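Local coordinates for protein salmonella typhimurium DB7155 bacteriophage DET7 tailspike (Bacteriophage, PDB 2V5I) that serves as the trimeric receptor-binding tailspike of the phage, a beta-helix protein that binds and hydrolyses the O-antigen of its Salmonella host, at residues I110-L120 against F138-V149. Sequence-based numbering, arbitrary orientation.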
loop_
_atom_site.group_PDB
_atom_site.type_symbol
_atom_site.label_atom_id
_atom_site.label_comp_id
_atom_site.label_asym_id
_atom_site.label_seq_id
_atom_site.Cartn_x
_atom_site.Cartn_y
_atom_site.Cartn_z
ATOM N N ILE A 110 12.947 4.028 28.295
ATOM C CA ILE A 110 13.964 4.089 29.369
ATOM C C ILE A 110 14.980 3.028 29.064
ATOM O O ILE A 110 14.648 1.834 28.999
ATOM C CB ILE A 110 13.327 3.826 30.742
ATOM C CG1 ILE A 110 12.181 4.800 30.990
ATOM C CG2 ILE A 110 14.357 3.912 31.850
ATOM C CD1 ILE A 110 11.365 4.569 32.298
ATOM N N THR A 111 16.236 3.451 28.911
ATOM C CA THR A 111 17.289 2.501 28.518
ATOM C C THR A 111 18.367 2.261 29.583
ATOM O O THR A 111 19.081 1.263 29.509
ATOM C CB THR A 111 17.970 2.941 27.204
ATOM O OG1 THR A 111 18.572 4.226 27.404
ATOM C CG2 THR A 111 16.934 3.006 26.072
ATOM N N ASP A 112 18.444 3.153 30.566
ATOM C CA ASP A 112 19.449 3.045 31.624
ATOM C C ASP A 112 19.036 1.979 32.638
ATOM O O ASP A 112 17.924 2.036 33.185
ATOM C CB ASP A 112 19.605 4.370 32.325
ATOM C CG ASP A 112 20.564 4.288 33.489
ATOM O OD1 ASP A 112 21.794 4.365 33.240
ATOM O OD2 ASP A 112 20.100 4.123 34.650
ATOM N N ALA A 113 19.919 1.019 32.874
ATOM C CA ALA A 113 19.626 -0.154 33.736
ATOM C C ALA A 113 19.085 0.243 35.102
ATOM O O ALA A 113 18.114 -0.355 35.563
ATOM C CB ALA A 113 20.849 -1.004 33.922
ATOM N N ALA A 114 19.680 1.248 35.752
ATOM C CA ALA A 114 19.218 1.622 37.078
ATOM C C ALA A 114 17.811 2.227 37.044
ATOM O O ALA A 114 16.993 1.975 37.936
ATOM C CB ALA A 114 20.204 2.580 37.746
ATOM N N LEU A 115 17.528 3.005 35.998
ATOM C CA LEU A 115 16.211 3.583 35.829
ATOM C C LEU A 115 15.149 2.509 35.502
ATOM O O LEU A 115 13.999 2.602 35.963
ATOM C CB LEU A 115 16.223 4.694 34.772
ATOM C CG LEU A 115 17.024 5.950 35.175
ATOM C CD1 LEU A 115 16.960 6.934 34.074
ATOM C CD2 LEU A 115 16.511 6.552 36.461
ATOM N N VAL A 116 15.529 1.525 34.697
ATOM C CA VAL A 116 14.630 0.388 34.394
ATOM C C VAL A 116 14.364 -0.435 35.668
ATOM O O VAL A 116 13.223 -0.765 35.972
ATOM C CB VAL A 116 15.203 -0.504 33.279
ATOM C CG1 VAL A 116 14.381 -1.775 33.103
ATOM C CG2 VAL A 116 15.282 0.291 31.963
ATOM N N ALA A 117 15.428 -0.717 36.434
ATOM C CA ALA A 117 15.276 -1.417 37.713
ATOM C C ALA A 117 14.342 -0.723 38.670
ATOM O O ALA A 117 13.587 -1.388 39.404
ATOM C CB ALA A 117 16.643 -1.616 38.363
ATOM N N ALA A 118 14.349 0.608 38.676
ATOM C CA ALA A 118 13.478 1.367 39.561
ATOM C C ALA A 118 11.989 1.320 39.163
ATOM O O ALA A 118 11.119 1.749 39.941
ATOM C CB ALA A 118 13.933 2.804 39.631
ATOM N N THR A 119 11.681 0.863 37.945
ATOM C CA THR A 119 10.284 0.712 37.510
ATOM C C THR A 119 9.640 -0.574 38.045
ATOM O O THR A 119 8.426 -0.781 37.882
ATOM C CB THR A 119 10.151 0.683 35.948
ATOM O OG1 THR A 119 10.714 -0.522 35.424
ATOM C CG2 THR A 119 10.763 1.933 35.333
ATOM N N LEU A 120 10.421 -1.389 38.715
ATOM C CA LEU A 120 9.979 -2.722 39.170
ATOM C C LEU A 120 8.768 -2.557 40.078
ATOM O O LEU A 120 8.775 -1.760 41.028
ATOM C CB LEU A 120 11.094 -3.476 39.895
ATOM C CG LEU A 120 10.825 -4.951 40.200
ATOM C CD1 LEU A 120 10.897 -5.785 38.933
ATOM C CD2 LEU A 120 11.812 -5.469 41.239
ATOM N N PHE A 138 19.478 -4.238 28.495
ATOM C CA PHE A 138 19.696 -3.200 29.489
ATOM C C PHE A 138 20.932 -3.640 30.315
ATOM O O PHE A 138 20.810 -4.232 31.400
ATOM C CB PHE A 138 18.468 -3.027 30.404
ATOM C CG PHE A 138 17.161 -2.784 29.651
ATOM C CD1 PHE A 138 16.904 -1.577 29.021
ATOM C CD2 PHE A 138 16.212 -3.782 29.577
ATOM C CE1 PHE A 138 15.698 -1.349 28.322
ATOM C CE2 PHE A 138 14.997 -3.551 28.875
ATOM C CZ PHE A 138 14.761 -2.337 28.265
ATOM N N PRO A 139 22.134 -3.467 29.747
ATOM C CA PRO A 139 23.308 -3.960 30.491
ATOM C C PRO A 139 23.437 -3.344 31.875
ATOM O O PRO A 139 23.384 -2.121 32.043
ATOM C CB PRO A 139 24.494 -3.547 29.622
ATOM C CG PRO A 139 23.927 -3.151 28.300
ATOM C CD PRO A 139 22.474 -2.937 28.419
ATOM N N GLY A 140 23.620 -4.234 32.849
ATOM C CA GLY A 140 23.689 -3.913 34.267
ATOM C C GLY A 140 22.439 -4.308 35.038
ATOM O O GLY A 140 22.437 -4.316 36.278
ATOM N N LEU A 141 21.344 -4.548 34.314
ATOM C CA LEU A 141 20.064 -4.797 34.974
ATOM C C LEU A 141 20.091 -6.100 35.774
ATOM O O LEU A 141 19.475 -6.188 36.858
ATOM C CB LEU A 141 18.926 -4.819 33.927
ATOM C CG LEU A 141 17.543 -5.085 34.493
ATOM C CD1 LEU A 141 17.064 -3.988 35.449
ATOM C CD2 LEU A 141 16.550 -5.324 33.334
ATOM N N GLU A 142 20.783 -7.104 35.251
ATOM C CA GLU A 142 20.795 -8.416 35.827
ATOM C C GLU A 142 21.268 -8.347 37.315
ATOM O O GLU A 142 20.686 -8.997 38.205
ATOM C CB GLU A 142 21.694 -9.349 35.016
ATOM C CG GLU A 142 21.662 -10.783 35.496
ATOM C CD GLU A 142 22.517 -11.746 34.694
ATOM O OE1 GLU A 142 23.340 -11.292 33.875
ATOM O OE2 GLU A 142 22.336 -12.973 34.841
ATOM N N ALA A 143 22.319 -7.561 37.560
ATOM C CA ALA A 143 22.843 -7.394 38.927
ATOM C C ALA A 143 21.929 -6.617 39.858
ATOM O O ALA A 143 22.107 -6.683 41.082
ATOM C CB ALA A 143 24.200 -6.713 38.882
ATOM N N LEU A 144 20.965 -5.862 39.319
ATOM C CA LEU A 144 20.105 -5.012 40.131
ATOM C C LEU A 144 18.809 -5.666 40.601
ATOM O O LEU A 144 18.087 -5.079 41.420
ATOM C CB LEU A 144 19.739 -3.770 39.344
ATOM C CG LEU A 144 20.937 -2.859 39.078
ATOM C CD1 LEU A 144 20.485 -1.658 38.281
ATOM C CD2 LEU A 144 21.593 -2.416 40.399
ATOM N N LEU A 145 18.516 -6.859 40.100
ATOM C CA LEU A 145 17.295 -7.553 40.434
ATOM C C LEU A 145 17.550 -8.795 41.289
ATOM O O LEU A 145 18.516 -9.535 41.060
ATOM C CB LEU A 145 16.556 -7.973 39.149
ATOM C CG LEU A 145 16.142 -6.841 38.230
ATOM C CD1 LEU A 145 15.492 -7.406 36.966
ATOM C CD2 LEU A 145 15.209 -5.903 38.923
ATOM N N PRO A 146 16.654 -9.089 42.256
ATOM C CA PRO A 146 16.849 -10.291 43.066
ATOM C C PRO A 146 16.538 -11.591 42.347
ATOM O O PRO A 146 15.828 -11.610 41.336
ATOM C CB PRO A 146 15.918 -10.075 44.261
ATOM C CG PRO A 146 14.876 -9.166 43.766
ATOM C CD PRO A 146 15.420 -8.380 42.597
ATOM N N GLN A 147 17.115 -12.684 42.823
ATOM C CA GLN A 147 16.997 -13.974 42.161
ATOM C C GLN A 147 15.538 -14.427 41.979
ATOM O O GLN A 147 15.194 -15.025 40.974
ATOM C CB GLN A 147 17.819 -15.039 42.895
ATOM C CG GLN A 147 18.061 -16.283 42.071
ATOM C CD GLN A 147 18.897 -15.976 40.833
ATOM O OE1 GLN A 147 19.919 -15.282 40.902
ATOM N NE2 GLN A 147 18.440 -16.457 39.687
ATOM N N ASN A 148 14.676 -14.160 42.950
ATOM C CA ASN A 148 13.281 -14.617 42.804
ATOM C C ASN A 148 12.548 -13.911 41.648
ATOM O O ASN A 148 11.597 -14.465 41.119
ATOM C CB ASN A 148 12.498 -14.421 44.095
ATOM C CG ASN A 148 12.376 -12.989 44.475
ATOM O OD1 ASN A 148 13.380 -12.343 44.768
ATOM N ND2 ASN A 148 11.130 -12.457 44.455
ATOM N N VAL A 149 12.930 -12.677 41.350
ATOM C CA VAL A 149 12.345 -11.957 40.195
ATOM C C VAL A 149 12.875 -12.589 38.954
ATOM O O VAL A 149 12.143 -12.889 38.013
ATOM C CB VAL A 149 12.639 -10.469 40.260
ATOM C CG1 VAL A 149 12.326 -9.730 38.951
ATOM C CG2 VAL A 149 11.924 -9.847 41.434
HETATM O O HOH W 1 22.329 0.594 31.444
#
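Ala113, Val116, Ala117 and Leu120 turn one side of the short helix 113-117 and the turn after it onto residues 138-149, and the side chains that meet there are all apolar. Leu141 crosses Val116 at about a right angle, both its methyls 4.2 Å from Val116 CG1, and its CD1 also lies 3.8 Å from Ala117 CB. Leu144 adds its CD1, 3.8 Å from Ala117 CB and against Ala114 CA. Leu120 splits its methyls, CD2 going to Leu145 CD2 and CD1 to Val149 CG1 at 4.2 Å.

The aromatic contact is a CH-pi one: Val116, with CG1 anti to the backbone N (chi1 172°), puts CG2 over one face of Phe138, 4.2 Å from the ring centroid. Thr111 O sits at the ring's edge, in plane, 3.6 Å from Phe138 CD1. Ile110 O, 3.4 Å from Phe138 CE1, is buried here without a hydrogen-bond partner in the model.

At the helix start, Ala113 CB presses on the type II turn 138-141, 3.3 Å from Pro139 O. One water bridges here, accepting from Ala113 N and donating to Pro139 O. Asp112 OD2 caps the helix by accepting from Leu115 N.

Trp98 touches both Leu120 and Val149, and Trp135 backs Leu141 and Leu145, within an excursion beside the beta-helix. With no direct hydrogen bond across, apolar packing and one water bridge hold the segments together.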